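Long-range contact in ATP-dependent Clp protease proteolytic subunit (Listeria monocytogenes, PDB 4JCQ), which probably cleaves misfolded and other proteins into peptides, as the serine peptidase of an ATP-dependent protease whose subunits form two stacked heptameric rings: residues G61-K75 with V89-E101. Residues are numbered along the deposited sequence; the frame is centred on the assembly and turned at random.
Sequences GGHVEAGDTIHDMIK and VASAGITIYLAAE
Ile96 is a knob seated on helix 64-75, in a hole lined by Gly67, Ile70, His71 and Ile74. Both of its branches rest on Ile70: Ile96 CG2 lies 3.7 Å from Ile70 CG2, and the CD1 atoms of the two residues also meet, the side chains passing at a slant. Against Ile74 the crossing is close to a right angle, with CD1 of Ile74 on CG2 of Ile96. Gly67 puts no side chain between the helices, and its carbonyl O lies 3.7 Å from Ile96 CG1; the axes of the two helical segments come within 8.4 Å and are inclined by 10°, nearly parallel.

At the N-terminal ends the amides of Gly62 and Ala92 both donate to one water, whose O is 2.8 Å from Gly62 N and 3.1 Å from Ala92 N. Ala92 directly follows Ser91, the predicted nucleophile, so this two-amide site is consistent with the oxyanion hole of the ClpP family. Ser91 OG is hydrogen-bonded to the main-chain O of His116, in keeping with a catalytic triad captured in an inactive state.

Farther along, His71 has CG anti to the backbone N (chi1 171°), which carries the ring across to the second segment. The ring edge meets Thr95 O in the ring plane, His71 CD2 to Thr95 O 3.1 Å, while Ala99 CB approaches CD2 obliquely. Both ring nitrogens are engaged: His71 ND1 donates to Asp72 OD2 at 2.8 Å, on the anti side of the carboxylate, and NE2 pairs with a second water that donates to Leu98 O. Asp72 OD1 is hydrogen-bonded to Asn110 N of a neighbouring subunit. The extended Lys75 chain brings its CE to 3.4 Å from Ala99 O, and NZ bonds that second water weakly.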
# COMPACT_ATOMS: atom_id res chain seq x y z
N GLY H 61 12.52 24.00 -0.83
CA GLY H 61 13.74 23.53 -1.48
C GLY H 61 13.99 22.06 -1.21
O GLY H 61 13.06 21.30 -0.92
N GLY H 62 15.25 21.66 -1.31
CA GLY H 62 15.64 20.27 -1.08
C GLY H 62 17.01 19.96 -1.66
O GLY H 62 18.00 20.58 -1.29
N HIS H 63 17.05 18.99 -2.57
CA HIS H 63 18.30 18.51 -3.15
C HIS H 63 18.63 19.23 -4.43
O HIS H 63 17.80 19.29 -5.35
CB HIS H 63 18.22 17.00 -3.40
CG HIS H 63 18.06 16.19 -2.14
ND1 HIS H 63 16.88 16.06 -1.49
CD2 HIS H 63 18.98 15.43 -1.41
CE1 HIS H 63 17.04 15.28 -0.41
NE2 HIS H 63 18.33 14.89 -0.36
N VAL H 64 19.84 19.77 -4.50
CA VAL H 64 20.29 20.60 -5.63
C VAL H 64 20.15 19.90 -6.99
O VAL H 64 19.66 20.51 -7.95
CB VAL H 64 21.73 21.16 -5.41
CG1 VAL H 64 22.73 20.04 -5.16
CG2 VAL H 64 22.16 22.04 -6.58
N GLU H 65 20.55 18.64 -7.07
CA GLU H 65 20.55 17.89 -8.33
C GLU H 65 19.13 17.63 -8.85
O GLU H 65 18.91 17.59 -10.06
CB GLU H 65 21.34 16.58 -8.20
CG GLU H 65 20.69 15.48 -7.36
CD GLU H 65 20.83 15.67 -5.85
OE1 GLU H 65 21.54 16.61 -5.41
OE2 GLU H 65 20.23 14.88 -5.10
N ALA H 66 18.18 17.46 -7.93
CA ALA H 66 16.78 17.32 -8.28
C ALA H 66 16.20 18.64 -8.79
O ALA H 66 15.42 18.65 -9.73
CB ALA H 66 15.98 16.82 -7.08
N GLY H 67 16.60 19.74 -8.15
CA GLY H 67 16.22 21.08 -8.58
C GLY H 67 16.77 21.41 -9.96
O GLY H 67 16.08 22.02 -10.78
N ASP H 68 18.01 21.00 -10.21
CA ASP H 68 18.67 21.19 -11.50
C ASP H 68 17.93 20.48 -12.63
O ASP H 68 17.75 21.04 -13.72
CB ASP H 68 20.13 20.72 -11.44
CG ASP H 68 21.02 21.66 -10.65
OD1 ASP H 68 22.06 21.20 -10.14
OD2 ASP H 68 20.69 22.86 -10.55
N THR H 69 17.50 19.24 -12.37
CA THR H 69 16.75 18.45 -13.34
C THR H 69 15.42 19.10 -13.70
O THR H 69 15.10 19.25 -14.88
CB THR H 69 16.54 16.99 -12.86
OG1 THR H 69 17.80 16.30 -12.88
CG2 THR H 69 15.57 16.24 -13.76
N ILE H 70 14.65 19.50 -12.69
CA ILE H 70 13.35 20.15 -12.92
C ILE H 70 13.52 21.48 -13.66
O ILE H 70 12.79 21.75 -14.62
CB ILE H 70 12.56 20.34 -11.61
CG1 ILE H 70 12.26 18.98 -10.97
CG2 ILE H 70 11.25 21.08 -11.87
CD1 ILE H 70 11.84 19.05 -9.51
N HIS H 71 14.49 22.28 -13.23
CA HIS H 71 14.84 23.54 -13.91
C HIS H 71 15.10 23.30 -15.38
O HIS H 71 14.52 23.97 -16.23
CB HIS H 71 16.05 24.18 -13.25
CG HIS H 71 16.62 25.36 -14.01
ND1 HIS H 71 17.43 25.21 -15.08
CD2 HIS H 71 16.49 26.73 -13.82
CE1 HIS H 71 17.79 26.42 -15.55
NE2 HIS H 71 17.21 27.35 -14.77
N ASP H 72 15.98 22.35 -15.68
CA ASP H 72 16.39 22.07 -17.05
C ASP H 72 15.28 21.43 -17.89
O ASP H 72 15.18 21.70 -19.09
CB ASP H 72 17.66 21.21 -17.08
CG ASP H 72 18.92 21.99 -16.74
OD1 ASP H 72 20.01 21.39 -16.74
OD2 ASP H 72 18.82 23.21 -16.48
N MET H 73 14.45 20.60 -17.27
CA MET H 73 13.32 19.98 -17.96
C MET H 73 12.28 21.01 -18.39
O MET H 73 11.68 20.89 -19.46
CB MET H 73 12.67 18.88 -17.11
CG MET H 73 13.45 17.57 -17.04
SD MET H 73 13.80 16.78 -18.63
CE MET H 73 12.16 16.63 -19.33
N ILE H 74 12.07 22.02 -17.53
CA ILE H 74 11.18 23.14 -17.84
C ILE H 74 11.65 23.88 -19.10
O ILE H 74 10.84 24.18 -19.98
CB ILE H 74 11.06 24.11 -16.64
CG1 ILE H 74 10.16 23.51 -15.56
CG2 ILE H 74 10.50 25.47 -17.08
CD1 ILE H 74 10.28 24.18 -14.20
N LYS H 75 12.95 24.14 -19.19
CA LYS H 75 13.54 24.80 -20.35
C LYS H 75 13.64 23.89 -21.57
O LYS H 75 13.61 24.36 -22.71
CB LYS H 75 14.91 25.39 -20.01
CG LYS H 75 14.86 26.61 -19.11
CD LYS H 75 16.17 27.39 -19.15
CE LYS H 75 16.04 28.71 -18.41
NZ LYS H 75 17.25 29.56 -18.59
N VAL H 89 8.58 29.92 -1.62
CA VAL H 89 9.47 29.46 -2.68
C VAL H 89 10.89 29.78 -2.22
O VAL H 89 11.26 30.95 -2.13
CB VAL H 89 9.18 30.15 -4.03
CG1 VAL H 89 10.10 29.61 -5.12
CG2 VAL H 89 7.72 29.99 -4.44
N ALA H 90 11.66 28.74 -1.92
CA ALA H 90 13.00 28.94 -1.36
C ALA H 90 14.04 27.97 -1.91
O ALA H 90 13.71 26.84 -2.26
CB ALA H 90 12.96 28.85 0.16
N SER H 91 15.28 28.45 -1.98
CA SER H 91 16.45 27.61 -2.28
C SER H 91 16.32 26.88 -3.62
O SER H 91 16.22 27.52 -4.66
CB SER H 91 16.73 26.65 -1.11
OG SER H 91 16.86 27.38 0.10
N ALA H 92 16.32 25.54 -3.60
CA ALA H 92 16.15 24.76 -4.83
C ALA H 92 14.81 25.06 -5.51
O ALA H 92 14.69 24.95 -6.73
CB ALA H 92 16.29 23.27 -4.55
N GLY H 93 13.81 25.43 -4.71
CA GLY H 93 12.52 25.88 -5.23
C GLY H 93 12.62 27.16 -6.04
O GLY H 93 11.90 27.34 -7.03
N ILE H 94 13.50 28.06 -5.61
CA ILE H 94 13.79 29.31 -6.34
C ILE H 94 14.44 29.02 -7.69
O ILE H 94 14.10 29.65 -8.70
CB ILE H 94 14.66 30.27 -5.49
CG1 ILE H 94 13.78 31.08 -4.52
CG2 ILE H 94 15.51 31.20 -6.35
CD1 ILE H 94 13.00 32.21 -5.16
N THR H 95 15.36 28.07 -7.71
CA THR H 95 16.05 27.65 -8.93
C THR H 95 15.04 27.15 -9.97
O THR H 95 15.12 27.52 -11.14
CB THR H 95 17.12 26.59 -8.62
OG1 THR H 95 18.03 27.11 -7.65
CG2 THR H 95 17.90 26.21 -9.88
N ILE H 96 14.10 26.33 -9.51
CA ILE H 96 13.01 25.83 -10.37
C ILE H 96 12.13 26.98 -10.86
O ILE H 96 11.85 27.08 -12.05
CB ILE H 96 12.16 24.78 -9.62
CG1 ILE H 96 12.97 23.50 -9.41
CG2 ILE H 96 10.87 24.48 -10.39
CD1 ILE H 96 12.41 22.58 -8.34
N TYR H 97 11.70 27.83 -9.93
CA TYR H 97 10.86 28.99 -10.24
C TYR H 97 11.46 29.86 -11.34
O TYR H 97 10.76 30.30 -12.26
CB TYR H 97 10.61 29.81 -8.97
CG TYR H 97 9.67 30.98 -9.14
CD1 TYR H 97 8.29 30.82 -8.98
CD2 TYR H 97 10.15 32.24 -9.48
CE1 TYR H 97 7.42 31.89 -9.14
CE2 TYR H 97 9.29 33.32 -9.64
CZ TYR H 97 7.93 33.14 -9.48
OH TYR H 97 7.09 34.21 -9.64
N LEU H 98 12.77 30.08 -11.26
CA LEU H 98 13.48 30.95 -12.19
C LEU H 98 13.78 30.32 -13.55
O LEU H 98 14.37 30.97 -14.42
CB LEU H 98 14.78 31.47 -11.54
CG LEU H 98 14.63 32.44 -10.36
CD1 LEU H 98 15.99 32.76 -9.76
CD2 LEU H 98 13.91 33.73 -10.76
N ALA H 99 13.35 29.07 -13.75
CA ALA H 99 13.48 28.41 -15.06
C ALA H 99 12.57 29.03 -16.11
O ALA H 99 12.88 29.02 -17.30
CB ALA H 99 13.20 26.92 -14.93
N ALA H 100 11.43 29.58 -15.67
CA ALA H 100 10.50 30.25 -16.57
C ALA H 100 11.02 31.64 -16.94
O ALA H 100 11.73 32.27 -16.15
CB ALA H 100 9.13 30.35 -15.92
N GLU H 101 10.67 32.09 -18.14
CA GLU H 101 11.03 33.43 -18.60
C GLU H 101 10.37 34.47 -17.70
O GLU H 101 9.27 34.24 -17.18
CB GLU H 101 10.62 33.64 -20.06
CG GLU H 101 11.27 32.68 -21.05
CD GLU H 101 12.79 32.80 -21.10
OE1 GLU H 101 13.47 31.75 -21.11
OE2 GLU H 101 13.31 33.94 -21.14
O HOH W 1 17.29 23.51 -1.43
O HOH W 2 16.90 30.04 -15.33